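Local coordinates for protein Bug27 (Bordetella pertussis, PDB 2QPQ), which is a periplasmic solute-binding protein of the Bug family, with a Venus flytrap architecture, that probably captures a small solute for uptake, at residues 6-18 with 33-47. Residues are numbered along the deposited sequence; the frame is centred on the assembly and turned at random.
Sequences PNKPLDIIVTFPP and LTESLGQTAVVENRP
I12 and V14 of strand 10-14 each use both backbone N and O toward the neighbouring segment, V42 and E44 in strand 41-45 and R46 just beyond it; the strands run parallel, the two short axes inclined at 22°. I12 N donates to V42 O and I12 O accepts from E44 N; V14 N donates to E44 O (2.7 Å) and V14 O receives R46 N, four bonds close to straight. At the opening end the ladder is poorer: the bond from V42 N to L10 O is more bent, and L10 N to T40 O is weak. Beyond the strands, a water donates to both T15 O and P47 O and sits over the ring face of F16, whose side chain is about 4 Å from a citric acid, probably from the crystallisation liquor.

Apolar packing lies on the face of L10, I12 and V14. The extended I12 side chain sets CD1 against A41 CB (3.9 Å) and V43 CG2, L10 CD2 touches L33 CD2 of helix 21-35, and V14 CG2 abuts V43 CG1 at 3.5 Å.

The face of D11, I13 and E44 mixes charge and apolar packing. E44, its CG held between backbone N and carbonyl carbon (chi1 56°), brings OE2 within 2.5 Å of D11 OD1, the carboxylate planes 36° apart; one acid is probably protonated. D11 OD2 also has a salt bridge to R61. I13 lies side by side with E44, CD1 3.2 Å from E44 CG. R46 grips E44 OE1 side-on through NE (3.0 Å) and NH2, both from the same face above the carboxylate plane, while its CG lies 3.5 Å from I13 CG2.

Strand 67-72 flanks strand 10-14 on its other edge. Helix 21-35 links the two strands, making this a beta-alpha-beta unit, as expected in an alpha/beta domain of a Venus flytrap binding protein.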
loop_
_atom_site.group_PDB
_atom_site.type_symbol
_atom_site.label_atom_id
_atom_site.label_comp_id
_atom_site.label_asym_id
_atom_site.label_seq_id
_atom_site.Cartn_x
_atom_site.Cartn_y
_atom_site.Cartn_z
ATOM N N PRO A 6 25.957 8.020 -10.470
ATOM C CA PRO A 6 25.402 6.897 -11.267
ATOM C C PRO A 6 26.188 6.531 -12.577
ATOM O O PRO A 6 26.094 7.260 -13.552
ATOM C CB PRO A 6 23.950 7.341 -11.557
ATOM C CG PRO A 6 23.722 8.644 -10.782
ATOM C CD PRO A 6 25.078 9.204 -10.427
ATOM N N ASN A 7 26.914 5.403 -12.607
ATOM C CA ASN A 7 27.831 5.046 -13.740
ATOM C C ASN A 7 27.594 3.682 -14.447
ATOM O O ASN A 7 28.349 3.272 -15.363
ATOM C CB ASN A 7 29.306 5.158 -13.295
ATOM C CG ASN A 7 29.693 4.153 -12.200
ATOM O OD1 ASN A 7 29.105 3.074 -12.057
ATOM N ND2 ASN A 7 30.729 4.502 -11.437
ATOM N N LYS A 8 26.582 2.962 -13.971
ATOM C CA LYS A 8 26.049 1.791 -14.629
ATOM C C LYS A 8 24.536 1.899 -14.367
ATOM O O LYS A 8 24.093 2.825 -13.649
ATOM C CB LYS A 8 26.651 0.496 -14.038
ATOM C CG LYS A 8 26.315 0.270 -12.570
ATOM C CD LYS A 8 27.089 -0.886 -11.962
ATOM C CE LYS A 8 26.523 -1.228 -10.600
ATOM N NZ LYS A 8 27.448 -2.109 -9.822
ATOM N N PRO A 9 23.732 0.993 -14.976
ATOM C CA PRO A 9 22.291 1.019 -14.724
ATOM C C PRO A 9 21.992 0.918 -13.224
ATOM O O PRO A 9 22.772 0.326 -12.486
ATOM C CB PRO A 9 21.787 -0.240 -15.428
ATOM C CG PRO A 9 22.789 -0.494 -16.532
ATOM C CD PRO A 9 24.112 -0.054 -15.950
ATOM N N LEU A 10 20.897 1.533 -12.796
ATOM C CA LEU A 10 20.278 1.201 -11.517
ATOM C C LEU A 10 19.438 -0.065 -11.711
ATOM O O LEU A 10 19.020 -0.402 -12.819
ATOM C CB LEU A 10 19.414 2.354 -10.986
ATOM C CG LEU A 10 19.978 3.599 -10.300
ATOM C CD1 LEU A 10 21.318 4.085 -10.777
ATOM C CD2 LEU A 10 18.916 4.700 -10.372
ATOM N N ASP A 11 19.235 -0.789 -10.626
ATOM C CA ASP A 11 18.437 -2.003 -10.649
ATOM C C ASP A 11 17.367 -1.772 -9.590
ATOM O O ASP A 11 17.673 -1.684 -8.421
ATOM C CB ASP A 11 19.330 -3.177 -10.274
ATOM C CG ASP A 11 18.608 -4.518 -10.343
ATOM O OD1 ASP A 11 17.524 -4.602 -11.002
ATOM O OD2 ASP A 11 19.141 -5.496 -9.764
ATOM N N ILE A 12 16.125 -1.590 -10.017
ATOM C CA ILE A 12 15.040 -1.265 -9.105
ATOM C C ILE A 12 14.239 -2.555 -8.993
ATOM O O ILE A 12 13.699 -3.048 -9.995
ATOM C CB ILE A 12 14.161 -0.113 -9.654
ATOM C CG1 ILE A 12 14.962 1.199 -9.746
ATOM C CG2 ILE A 12 12.895 0.102 -8.809
ATOM C CD1 ILE A 12 14.169 2.303 -10.471
ATOM N N ILE A 13 14.179 -3.099 -7.785
ATOM C CA ILE A 13 13.536 -4.405 -7.578
ATOM C C ILE A 13 12.175 -4.136 -6.998
ATOM O O ILE A 13 12.048 -3.514 -5.933
ATOM C CB ILE A 13 14.366 -5.336 -6.633
ATOM C CG1 ILE A 13 15.823 -5.575 -7.134
ATOM C CG2 ILE A 13 13.596 -6.650 -6.392
ATOM C CD1 ILE A 13 15.924 -6.109 -8.534
ATOM N N VAL A 14 11.137 -4.525 -7.735
ATOM C CA VAL A 14 9.769 -4.264 -7.298
ATOM C C VAL A 14 9.222 -5.468 -6.516
ATOM O O VAL A 14 9.321 -6.584 -6.988
ATOM C CB VAL A 14 8.838 -3.938 -8.494
ATOM C CG1 VAL A 14 7.530 -3.397 -7.975
ATOM C CG2 VAL A 14 9.494 -2.931 -9.439
ATOM N N THR A 15 8.622 -5.201 -5.355
ATOM C CA THR A 15 8.201 -6.237 -4.395
ATOM C C THR A 15 6.833 -6.782 -4.748
ATOM O O THR A 15 6.372 -7.730 -4.139
ATOM C CB THR A 15 8.092 -5.657 -2.962
ATOM O OG1 THR A 15 7.333 -4.431 -2.998
ATOM C CG2 THR A 15 9.488 -5.429 -2.348
ATOM N N PHE A 16 6.187 -6.185 -5.738
ATOM C CA PHE A 16 4.845 -6.629 -6.162
ATOM C C PHE A 16 4.787 -6.816 -7.661
ATOM O O PHE A 16 5.625 -6.275 -8.397
ATOM C CB PHE A 16 3.752 -5.688 -5.594
ATOM C CG PHE A 16 3.400 -6.017 -4.165
ATOM C CD1 PHE A 16 4.236 -5.608 -3.115
ATOM C CD2 PHE A 16 2.319 -6.840 -3.871
ATOM C CE1 PHE A 16 3.971 -5.978 -1.795
ATOM C CE2 PHE A 16 2.045 -7.214 -2.562
ATOM C CZ PHE A 16 2.873 -6.781 -1.522
ATOM N N PRO A 17 3.809 -7.609 -8.132
ATOM C CA PRO A 17 3.838 -7.882 -9.546
ATOM C C PRO A 17 3.256 -6.762 -10.433
ATOM O O PRO A 17 2.598 -5.848 -9.929
ATOM C CB PRO A 17 3.027 -9.195 -9.660
ATOM C CG PRO A 17 2.178 -9.264 -8.512
ATOM C CD PRO A 17 2.701 -8.313 -7.443
ATOM N N PRO A 18 3.489 -6.841 -11.759
ATOM C CA PRO A 18 2.796 -5.891 -12.646
ATOM C C PRO A 18 1.288 -5.879 -12.450
ATOM O O PRO A 18 0.695 -6.911 -12.106
ATOM C CB PRO A 18 3.141 -6.408 -14.031
ATOM C CG PRO A 18 4.506 -7.010 -13.821
ATOM C CD PRO A 18 4.350 -7.760 -12.528
ATOM N N LEU A 33 13.871 8.470 -14.903
ATOM C CA LEU A 33 15.196 8.380 -14.310
ATOM C C LEU A 33 16.200 7.969 -15.383
ATOM O O LEU A 33 17.307 8.487 -15.400
ATOM C CB LEU A 33 15.192 7.356 -13.175
ATOM C CG LEU A 33 15.821 7.669 -11.822
ATOM C CD1 LEU A 33 15.438 9.043 -11.277
ATOM C CD2 LEU A 33 15.477 6.553 -10.810
ATOM N N THR A 34 15.810 7.036 -16.262
ATOM C CA THR A 34 16.635 6.634 -17.416
ATOM C C THR A 34 16.967 7.859 -18.288
ATOM O O THR A 34 18.123 8.079 -18.667
ATOM C CB THR A 34 15.945 5.529 -18.259
ATOM O OG1 THR A 34 15.904 4.304 -17.512
ATOM C CG2 THR A 34 16.683 5.285 -19.586
ATOM N N GLU A 35 15.929 8.638 -18.586
ATOM C CA GLU A 35 16.060 9.906 -19.304
ATOM C C GLU A 35 17.072 10.836 -18.628
ATOM O O GLU A 35 18.123 11.129 -19.204
ATOM C CB GLU A 35 14.695 10.587 -19.420
ATOM C CG GLU A 35 13.681 9.838 -20.274
ATOM C CD GLU A 35 12.411 10.647 -20.527
ATOM O OE1 GLU A 35 12.418 11.875 -20.233
ATOM O OE2 GLU A 35 11.409 10.051 -21.022
ATOM N N SER A 36 16.767 11.284 -17.407
ATOM C CA SER A 36 17.739 12.017 -16.607
ATOM C C SER A 36 18.907 11.108 -16.225
ATOM O O SER A 36 18.850 9.896 -16.458
ATOM C CB SER A 36 17.072 12.600 -15.363
ATOM O OG SER A 36 16.575 13.887 -15.661
ATOM N N LEU A 37 19.962 11.689 -15.659
ATOM C CA LEU A 37 21.171 10.941 -15.198
ATOM C C LEU A 37 21.776 9.773 -16.055
ATOM O O LEU A 37 22.781 9.204 -15.677
ATOM C CB LEU A 37 21.120 10.621 -13.675
ATOM C CG LEU A 37 19.842 10.675 -12.805
ATOM C CD1 LEU A 37 20.021 9.946 -11.480
ATOM C CD2 LEU A 37 19.415 12.120 -12.528
ATOM N N GLY A 38 21.185 9.438 -17.198
ATOM C CA GLY A 38 21.930 8.811 -18.306
ATOM C C GLY A 38 22.309 7.334 -18.333
ATOM O O GLY A 38 23.195 6.921 -19.114
ATOM N N GLN A 39 21.639 6.536 -17.502
ATOM C CA GLN A 39 21.805 5.082 -17.479
ATOM C C GLN A 39 20.411 4.495 -17.251
ATOM O O GLN A 39 19.546 5.163 -16.682
ATOM C CB GLN A 39 22.763 4.659 -16.361
ATOM C CG GLN A 39 24.245 5.082 -16.561
ATOM C CD GLN A 39 25.047 4.089 -17.402
ATOM O OE1 GLN A 39 24.655 2.933 -17.547
ATOM N NE2 GLN A 39 26.178 4.537 -17.948
ATOM N N THR A 40 20.200 3.269 -17.729
ATOM C CA THR A 40 18.920 2.592 -17.619
ATOM C C THR A 40 18.672 2.286 -16.159
ATOM O O THR A 40 19.529 1.687 -15.490
ATOM C CB THR A 40 18.922 1.232 -18.361
ATOM O OG1 THR A 40 19.500 1.374 -19.668
ATOM C CG2 THR A 40 17.495 0.667 -18.480
ATOM N N ALA A 41 17.534 2.731 -15.647
ATOM C CA ALA A 41 17.034 2.229 -14.394
ATOM C C ALA A 41 16.243 0.994 -14.765
ATOM O O ALA A 41 15.053 1.097 -15.125
ATOM C CB ALA A 41 16.136 3.268 -13.755
ATOM N N VAL A 42 16.890 -0.163 -14.732
ATOM C CA VAL A 42 16.206 -1.420 -15.020
ATOM C C VAL A 42 15.218 -1.721 -13.890
ATOM O O VAL A 42 15.594 -1.787 -12.718
ATOM C CB VAL A 42 17.185 -2.599 -15.159
ATOM C CG1 VAL A 42 16.405 -3.950 -15.373
ATOM C CG2 VAL A 42 18.259 -2.332 -16.262
ATOM N N VAL A 43 13.961 -1.932 -14.251
ATOM C CA VAL A 43 12.931 -2.271 -13.279
ATOM C C VAL A 43 12.583 -3.740 -13.421
ATOM O O VAL A 43 12.319 -4.228 -14.530
ATOM C CB VAL A 43 11.695 -1.371 -13.466
ATOM C CG1 VAL A 43 10.493 -1.843 -12.615
ATOM C CG2 VAL A 43 12.069 0.091 -13.182
ATOM N N GLU A 44 12.622 -4.472 -12.316
ATOM C CA GLU A 44 12.278 -5.868 -12.378
ATOM C C GLU A 44 11.388 -6.270 -11.199
ATOM O O GLU A 44 11.522 -5.745 -10.110
ATOM C CB GLU A 44 13.553 -6.714 -12.502
ATOM C CG GLU A 44 14.538 -6.487 -11.417
ATOM C CD GLU A 44 15.729 -7.427 -11.521
ATOM O OE1 GLU A 44 15.539 -8.650 -11.777
ATOM O OE2 GLU A 44 16.854 -6.956 -11.315
ATOM N N ASN A 45 10.428 -7.144 -11.433
ATOM C CA ASN A 45 9.554 -7.584 -10.350
ATOM C C ASN A 45 10.132 -8.835 -9.739
ATOM O O ASN A 45 10.466 -9.764 -10.459
ATOM C CB ASN A 45 8.111 -7.841 -10.835
ATOM C CG ASN A 45 7.513 -6.638 -11.523
ATOM O OD1 ASN A 45 6.875 -5.780 -10.890
ATOM N ND2 ASN A 45 7.735 -6.544 -12.804
ATOM N N ARG A 46 10.276 -8.823 -8.409
ATOM C CA ARG A 46 10.652 -10.007 -7.650
ATOM C C ARG A 46 9.675 -10.153 -6.498
ATOM O O ARG A 46 10.029 -9.851 -5.358
ATOM C CB ARG A 46 12.109 -9.863 -7.145
ATOM C CG ARG A 46 13.118 -9.607 -8.264
ATOM C CD ARG A 46 13.496 -10.910 -9.019
ATOM N NE ARG A 46 14.774 -10.662 -9.631
ATOM C CZ ARG A 46 15.893 -11.344 -9.468
ATOM N NH1 ARG A 46 15.974 -12.443 -8.729
ATOM N NH2 ARG A 46 16.946 -10.891 -10.092
ATOM N N PRO A 47 8.415 -10.566 -6.788
ATOM C CA PRO A 47 7.332 -10.462 -5.825
ATOM C C PRO A 47 7.116 -11.620 -4.840
ATOM O O PRO A 47 6.233 -11.559 -4.012
ATOM C CB PRO A 47 6.123 -10.302 -6.731
ATOM C CG PRO A 47 6.462 -11.098 -7.937
ATOM C CD PRO A 47 7.930 -11.124 -8.072
HETATM O O HOH W 1 4.347 -9.532 -3.579
#